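Local coordinates for BMC domain protein (Clostridiales bacterium 1_7_47FAA, PDB 4OLO), which forms part of the shell of a glycyl-radical type bacterial microcompartment and provides a binding site for an iron-sulfur cluster, at the interface of chains A and B. Numbering follows the deposited sequence. Chains: chain A/B, BMC domain protein.

Contact 1: the interface of chains A and B. Residues chain A 44, 47, 94; chain B 2, 4.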
# COMPACT_ATOMS: atom_id res chain seq x y z
N GLU A 44 -6.16 0.24 -16.94
CA GLU A 44 -7.14 -0.70 -17.48
C GLU A 44 -8.55 -0.23 -17.18
O GLU A 44 -9.42 -0.30 -18.06
CB GLU A 44 -6.97 -2.08 -16.85
CG GLU A 44 -5.56 -2.61 -16.74
CD GLU A 44 -5.56 -4.05 -16.27
OE1 GLU A 44 -5.38 -4.93 -17.14
OE2 GLU A 44 -5.82 -4.32 -15.07
N CYS A 47 -9.67 2.90 -19.23
CA CYS A 47 -10.00 2.40 -20.56
C CYS A 47 -11.37 1.76 -20.58
O CYS A 47 -12.16 2.07 -21.46
CB CYS A 47 -8.93 1.45 -21.06
SG CYS A 47 -7.36 2.27 -21.45
N GLU A 94 -10.49 -5.50 -24.06
CA GLU A 94 -9.31 -5.81 -23.28
C GLU A 94 -8.55 -7.00 -23.89
O GLU A 94 -7.32 -6.96 -23.93
CB GLU A 94 -9.67 -6.04 -21.79
CG GLU A 94 -8.46 -6.12 -20.85
CD GLU A 94 -7.56 -4.90 -20.68
OE1 GLU A 94 -6.36 -5.10 -20.34
OE2 GLU A 94 -8.03 -3.76 -20.85
N GLU B 2 3.19 0.39 -18.61
CA GLU B 2 1.99 0.07 -19.37
C GLU B 2 1.60 1.30 -20.19
O GLU B 2 1.61 2.41 -19.67
CB GLU B 2 0.83 -0.29 -18.46
CG GLU B 2 0.83 -1.71 -17.94
CD GLU B 2 -0.44 -1.98 -17.16
OE1 GLU B 2 -0.47 -1.65 -15.95
OE2 GLU B 2 -1.44 -2.40 -17.78
N ARG B 4 -1.42 2.87 -22.95
CA ARG B 4 -2.76 2.74 -23.54
C ARG B 4 -3.14 4.06 -24.16
O ARG B 4 -2.67 5.10 -23.73
CB ARG B 4 -3.84 2.34 -22.50
CG ARG B 4 -3.61 1.01 -21.77
CD ARG B 4 -3.83 -0.20 -22.67
NE ARG B 4 -5.25 -0.45 -22.86
CZ ARG B 4 -5.94 -1.30 -22.10
NH1 ARG B 4 -5.33 -1.98 -21.14
NH2 ARG B 4 -7.23 -1.47 -22.31
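B:Arg4 reaches from its strand onto chain A and closes a salt bridge with A:Glu94. The guanidinium nitrogen NH2 of B:Arg4 lies 2.8 Å from OE2 of the A:Glu94 carboxylate. The oxygen sits at the edge of the guanidinium, close to its plane, whereas the nitrogen meets OE2 on the syn side but 33° out of the carboxylate plane. The two flat groups are turned 45° against each other, which departs from a coplanar two-pronged pairing. The second nitrogen, NH1 of B:Arg4, adds weak hydrogen bonds to both carboxylate oxygens of A:Glu94, that to OE1 at 3.4 Å. One bond therefore dominates, and the weaker pair should help to hold the guanidinium against the acid.

A:Cys47 supports the arginine farther back along its chain. Its SG touches the aliphatic root at CB of B:Arg4, 3.7 Å away. CB of A:Cys47 comes 3.6 Å from NH2 of B:Arg4. SG lies beside the backbone N and anti to the carbonyl carbon (chi1 -70°), which turns it toward B:Arg4. The arginine chain is bent at chi2 and chi3 and folds around the sulfur before the guanidinium reaches A:Glu94.

Farther out, the carboxylates of A:Glu44 and B:Glu2 approach without bonding, OE1 of A:Glu44 standing 4.7 Å from OE2 of B:Glu2. This is probably unfavourable if both are charged, and perhaps eased by B:Arg4, whose NH1 is 5.0 Å from OE1 of A:Glu44. Together with A:Glu94, the two acids would make the surroundings of B:Arg4 negative and probably favour its positive charge.

In the fold, A:Glu44 and A:Cys47 lie on helix 42-54, and A:Glu94 is the last residue of helix 80-94. Strand 2-7 of the neighbouring subunit presents B:Glu2 and B:Arg4 to these two helices, probably helping to join adjacent subunits of the hexamer typical of BMC shell proteins.

Contact 2: the interface of chains A and B. Residues chain A 50, 54; chain B 6-10, 13.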
# COMPACT_ATOMS: atom_id res chain seq x y z
N ASP A 50 -14.28 4.20 -20.27
CA ASP A 50 -14.62 4.81 -21.55
C ASP A 50 -15.57 3.95 -22.38
O ASP A 50 -16.50 4.49 -22.97
CB ASP A 50 -13.37 5.20 -22.35
CG ASP A 50 -13.69 6.15 -23.49
OD1 ASP A 50 -14.10 7.30 -23.21
OD2 ASP A 50 -13.56 5.73 -24.67
N LYS A 54 -19.65 4.79 -23.30
CA LYS A 54 -20.11 4.73 -24.69
C LYS A 54 -21.20 3.66 -24.89
O LYS A 54 -21.82 3.62 -25.95
CB LYS A 54 -18.92 4.50 -25.63
CG LYS A 54 -18.06 5.74 -25.78
CD LYS A 54 -16.74 5.47 -26.44
CE LYS A 54 -15.99 6.75 -26.68
NZ LYS A 54 -14.63 6.50 -27.22
N ILE B 6 -6.79 6.20 -25.46
CA ILE B 6 -8.25 6.26 -25.54
C ILE B 6 -8.56 7.28 -26.65
O ILE B 6 -8.23 8.45 -26.51
CB ILE B 6 -8.96 6.61 -24.21
CG1 ILE B 6 -8.69 5.57 -23.11
CG2 ILE B 6 -10.46 6.84 -24.42
CD1 ILE B 6 -9.01 6.08 -21.68
N LYS B 7 -9.19 6.83 -27.73
CA LYS B 7 -9.59 7.66 -28.87
C LYS B 7 -11.02 8.14 -28.68
O LYS B 7 -11.90 7.36 -28.32
CB LYS B 7 -9.40 6.91 -30.19
CG LYS B 7 -7.92 6.72 -30.52
CD LYS B 7 -7.68 5.78 -31.67
CE LYS B 7 -6.19 5.63 -31.88
NZ LYS B 7 -5.87 5.15 -33.24
N SER B 8 -11.23 9.45 -28.89
CA SER B 8 -12.52 10.16 -28.73
C SER B 8 -13.08 9.90 -27.32
O SER B 8 -14.13 9.27 -27.18
CB SER B 8 -13.51 9.78 -29.83
OG SER B 8 -12.95 10.02 -31.11
N PRO B 9 -12.36 10.31 -26.25
CA PRO B 9 -12.86 10.02 -24.90
C PRO B 9 -14.15 10.75 -24.58
O PRO B 9 -14.36 11.86 -25.07
CB PRO B 9 -11.72 10.49 -23.99
CG PRO B 9 -11.02 11.56 -24.81
CD PRO B 9 -11.07 11.05 -26.21
N THR B 10 -15.01 10.15 -23.74
CA THR B 10 -16.24 10.80 -23.31
C THR B 10 -15.87 11.82 -22.22
O THR B 10 -14.77 11.75 -21.66
CB THR B 10 -17.25 9.77 -22.79
OG1 THR B 10 -16.81 9.25 -21.54
CG2 THR B 10 -17.49 8.63 -23.76
N THR B 13 -15.07 10.02 -18.92
CA THR B 13 -13.72 9.46 -18.90
C THR B 13 -12.75 10.55 -18.45
O THR B 13 -11.92 10.30 -17.58
CB THR B 13 -13.33 8.88 -20.28
OG1 THR B 13 -14.35 8.00 -20.72
CG2 THR B 13 -12.03 8.11 -20.24
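A:Asp50 anchors the turn of chain B by hydrogen bonds to B:Thr10 and B:Thr13. Its carboxylate oxygen OD1 accepts from both the backbone N of B:Thr10, at 3.0 Å, and the hydroxyl OG1 of B:Thr13, at 2.6 Å. The amide arrives nearly in line with the C-O bond, while the B:Thr13 hydroxyl is received on the anti lone pair of OD1, on the side away from OD2. B:Thr10 stands just before helix 11-17; its OG1 pairs with OG1 of B:Thr13 and accepts from the B:Thr13 backbone N, a side-chain N-cap that probably helps to position the two donors to A:Asp50.

The other carboxylate oxygen serves a charged pair inside chain A. NZ of A:Lys54 forms a salt bridge with OD2 of A:Asp50 at 2.9 Å, on its syn lone pair. The same ammonium donates to the backbone O of B:Ser8 at 2.8 Å, coming from above the carbonyl plane, and hydrogen-bonds to O of B:Lys7 at 3.1 Å. Beyond CG the lysine chain is extended, carrying NZ to these carbonyls.

The methyl CG2 of B:Ile6 packs against the A:Asp50 carboxylate, 3.4 Å from its carbon CG, the two side chains running past each other in opposite directions. Apolar packing joins CG2 of B:Thr10 to CG of the A:Lys54 stem at 3.6 Å. With CG anti to the backbone N (chi1 -165°), A:Asp50 directs its carboxylate between the isoleucine methyl and the threonines.

Both chain A residues lie on helix 42-54, A:Lys54 at its end. Chain B supplies the end of strand 2-7, the following turn and the start of helix 11-17. This helix-to-loop part of the subunit interface probably helps to hold the N-terminal segment of one subunit on its neighbour in the hexamer.

Contact 1 and contact 2 are neighbouring parts of one interface, their C-alpha centres about 12 Å apart. Both use helix 42-54 of chain A and strand 2-7 of chain B, so the helix and strand are joined at successive points along their lengths. Helix 80-94 of chain A enters at contact 1, whereas contact 2 extends into the turn and helix 11-17 of chain B. The interface is not an exact two-fold: each subunit can offer its helix surface to one neighbour and its N-terminal strand to another, consistent with the six-copy deposited assembly and hexamer building in BMC shells.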